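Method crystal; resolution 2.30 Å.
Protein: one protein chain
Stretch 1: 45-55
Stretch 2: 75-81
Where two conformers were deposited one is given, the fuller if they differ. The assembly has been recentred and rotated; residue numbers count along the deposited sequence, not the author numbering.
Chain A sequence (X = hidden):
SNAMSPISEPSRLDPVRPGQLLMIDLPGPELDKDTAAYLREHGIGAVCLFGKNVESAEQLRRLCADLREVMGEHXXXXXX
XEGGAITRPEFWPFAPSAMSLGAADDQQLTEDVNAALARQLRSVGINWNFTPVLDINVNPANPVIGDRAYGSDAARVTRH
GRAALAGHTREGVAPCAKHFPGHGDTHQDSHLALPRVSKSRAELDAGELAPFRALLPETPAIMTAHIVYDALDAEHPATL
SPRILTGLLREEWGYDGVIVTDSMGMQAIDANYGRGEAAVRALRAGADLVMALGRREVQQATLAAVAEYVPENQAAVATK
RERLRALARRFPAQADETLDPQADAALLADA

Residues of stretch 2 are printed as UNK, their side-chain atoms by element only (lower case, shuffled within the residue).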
# COMPACT_ATOMS: atom_id res chain seq x y z
N GLY A 45 1.18 11.05 -9.51
CA GLY A 45 -0.05 10.34 -9.85
C GLY A 45 -0.76 9.72 -8.66
O GLY A 45 -1.85 9.16 -8.81
N ALA A 46 -0.17 9.80 -7.47
CA ALA A 46 -0.78 9.15 -6.32
C ALA A 46 -0.57 9.95 -5.04
O ALA A 46 0.51 10.49 -4.82
CB ALA A 46 -0.26 7.72 -6.18
N VAL A 47 -1.61 10.02 -4.22
CA VAL A 47 -1.54 10.69 -2.92
C VAL A 47 -2.25 9.85 -1.87
O VAL A 47 -3.25 9.18 -2.18
CB VAL A 47 -2.23 12.06 -2.94
CG1 VAL A 47 -2.54 12.50 -1.52
CG2 VAL A 47 -1.37 13.09 -3.65
N CYS A 48 -1.75 9.87 -0.64
CA CYS A 48 -2.41 9.17 0.46
C CYS A 48 -2.85 10.23 1.45
O CYS A 48 -2.08 11.15 1.75
CB CYS A 48 -1.50 8.14 1.13
SG CYS A 48 -2.45 7.13 2.37
N LEU A 49 -4.09 10.14 1.90
CA LEU A 49 -4.65 11.08 2.87
C LEU A 49 -4.64 10.51 4.28
O LEU A 49 -4.81 9.31 4.46
CB LEU A 49 -6.06 11.47 2.48
CG LEU A 49 -6.25 12.07 1.10
CD1 LEU A 49 -7.72 12.26 0.82
CD2 LEU A 49 -5.49 13.39 0.94
N PHE A 50 -4.44 11.38 5.26
CA PHE A 50 -4.41 11.02 6.67
C PHE A 50 -5.28 11.99 7.48
O PHE A 50 -5.86 12.92 6.92
CB PHE A 50 -2.97 11.07 7.19
CG PHE A 50 -2.04 10.13 6.49
CD1 PHE A 50 -1.86 8.83 6.96
CD2 PHE A 50 -1.36 10.52 5.34
CE1 PHE A 50 -1.00 7.94 6.29
CE2 PHE A 50 -0.51 9.65 4.67
CZ PHE A 50 -0.33 8.36 5.13
N GLY A 51 -5.35 11.78 8.79
CA GLY A 51 -6.15 12.61 9.69
C GLY A 51 -5.94 14.10 9.48
O GLY A 51 -6.90 14.86 9.41
N LYS A 52 -4.68 14.51 9.32
CA LYS A 52 -4.36 15.90 9.02
C LYS A 52 -5.07 16.45 7.76
O LYS A 52 -5.09 17.66 7.55
CB LYS A 52 -2.84 16.08 8.89
CG LYS A 52 -2.22 15.36 7.66
CD LYS A 52 -0.76 15.72 7.46
CE LYS A 52 -0.09 14.69 6.57
NZ LYS A 52 1.11 15.23 5.89
N ASN A 53 -5.61 15.58 6.91
CA ASN A 53 -6.29 16.04 5.67
C ASN A 53 -7.81 15.98 5.72
O ASN A 53 -8.48 16.31 4.73
CB ASN A 53 -5.82 15.23 4.46
CG ASN A 53 -4.31 15.08 4.38
OD1 ASN A 53 -3.78 13.99 4.61
ND2 ASN A 53 -3.61 16.18 4.05
N VAL A 54 -8.36 15.54 6.87
CA VAL A 54 -9.78 15.19 7.01
C VAL A 54 -10.45 15.99 8.13
O VAL A 54 -10.07 15.87 9.29
CB VAL A 54 -9.97 13.67 7.28
CG1 VAL A 54 -11.45 13.31 7.51
CG2 VAL A 54 -9.39 12.84 6.14
N GLU A 55 -11.45 16.79 7.77
CA GLU A 55 -12.22 17.57 8.73
C GLU A 55 -13.71 17.21 8.70
O GLU A 55 -14.31 16.94 9.73
CB GLU A 55 -12.04 19.07 8.51
CG GLU A 55 -10.66 19.57 8.87
CD GLU A 55 -10.50 21.07 8.66
OE1 GLU A 55 -9.72 21.69 9.42
OE2 GLU A 55 -11.16 21.64 7.74
N UNK A 75 -5.45 9.57 -11.58
CA UNK A 75 -5.35 9.86 -10.15
C UNK A 75 -5.61 8.62 -9.27
O UNK A 75 -6.65 7.96 -9.40
c UNK A 75 -6.33 10.97 -9.75
N UNK A 76 -4.66 8.31 -8.41
CA UNK A 76 -4.91 7.40 -7.29
C UNK A 76 -4.96 8.24 -6.01
O UNK A 76 -3.97 8.88 -5.62
c UNK A 76 -3.87 5.33 -8.41
c UNK A 76 -5.10 4.38 -8.43
c UNK A 76 -3.86 6.29 -7.20
c UNK A 76 -2.53 4.53 -8.54
N UNK A 77 -6.14 8.27 -5.39
CA UNK A 77 -6.36 9.02 -4.18
C UNK A 77 -6.71 8.03 -3.08
O UNK A 77 -7.83 7.47 -3.03
c UNK A 77 -7.44 10.13 -4.35
c UNK A 77 -8.11 11.98 -6.05
c UNK A 77 -7.01 11.12 -5.44
c UNK A 77 -7.60 10.91 -3.03
N UNK A 78 -5.72 7.79 -2.22
CA UNK A 78 -5.79 6.76 -1.21
C UNK A 78 -6.05 7.39 0.15
O UNK A 78 -5.73 8.56 0.37
c UNK A 78 -4.50 5.95 -1.17
N UNK A 79 -6.62 6.59 1.05
CA UNK A 79 -6.74 7.00 2.43
C UNK A 79 -6.30 5.85 3.31
O UNK A 79 -6.46 4.68 2.97
c UNK A 79 -8.28 8.01 4.20
c UNK A 79 -9.19 6.27 2.58
c UNK A 79 -8.20 7.44 2.77
c UNK A 79 -9.50 8.91 4.46
N UNK A 80 -5.72 6.18 4.46
CA UNK A 80 -5.39 5.16 5.42
C UNK A 80 -6.48 5.11 6.51
O UNK A 80 -6.40 5.84 7.50
c UNK A 80 -3.45 4.14 6.73
c UNK A 80 -3.99 5.38 6.01
o UNK A 80 -2.25 4.11 7.07
o UNK A 80 -4.24 3.18 6.96
N UNK A 81 -7.51 4.28 6.28
CA UNK A 81 -8.65 4.06 7.19
C UNK A 81 -9.97 4.66 6.74
O UNK A 81 -11.02 4.03 6.95
n UNK A 81 -8.16 2.08 9.48
c UNK A 81 -7.39 1.35 10.27
c UNK A 81 -7.68 3.37 9.44
n UNK A 81 -6.42 2.13 10.73
c UNK A 81 -6.58 3.40 10.22
c UNK A 81 -8.35 4.45 8.64

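Position 75 carries one side-chain carbon and nothing beyond it. Its CB points sideways and comes no nearer to stretch 1 than 4.9 Å, at G45 O. The backbone does the touching: CA of 75 lies 3.8 Å from G45 O. A lone CB means alanine, A75.

Position 76 has four side-chain carbons, forked at the second. Its CB sits 4.0 Å from A46 CB, on the same face of the sheet. Its N donates a hydrogen bond to G45 O at 3.0 Å, and its O accepts one from V47 N, also at 3.0 Å. A fork at the second carbon marks leucine, L76.

Position 77 also has four carbons, but the fork is at the first, and one arm is two carbons long. The side chain lies on the face shared with V47 and L49. The short arm packs against L49; this is isoleucine, I77, and the atoms are I77 CG2 and L49 CD1, 4.1 Å apart.

Position 78 has a single side-chain carbon. This CB lies 4.3 Å from C48 SG. The backbone N donates to V47 O at 2.8 Å, and the backbone O accepts from L49 N at 2.7 Å. The residue is alanine, A78.

Position 79 repeats the pattern of four carbons forked at the first, with one longer arm. The long arm reaches V54. It is a second isoleucine, I79. Its CD1 is 4.3 Å from V54 CG2, and its CG1 is 4.5 Å from L49 CB.

Position 80 has two carbons, the second carrying two oxygens. Its CB lies 3.9 Å from F50 CE1, in an oblique approach to the ring. Its N donates to L49 O at 3.3 Å. The short carboxylate identifies aspartate, D80.

Position 81 has one carbon, then a five-membered ring of three carbons and two nitrogens. It is poorly ordered and makes no contact with stretch 1. This imidazole is histidine, H81.

The contact is a parallel strand pair, 46-49 beside 76-79, with axes 20° apart. Five backbone hydrogen bonds join G45, V47 and L49 to L76, A78 and D80, alternate residues along each stretch, as parallel pairing requires. Between them, A46 CA and C48 CA make CA-H...O contacts with L76 O at 3.3 Å and A78 O at 3.4 Å. Side chains alternate in step: A46, C48, L76 and A78 share one face, while V47, L49, I77 and I79 share the other. Together the stretches bury 485 Å².

Stretch 2 75-81: ALIAIDH
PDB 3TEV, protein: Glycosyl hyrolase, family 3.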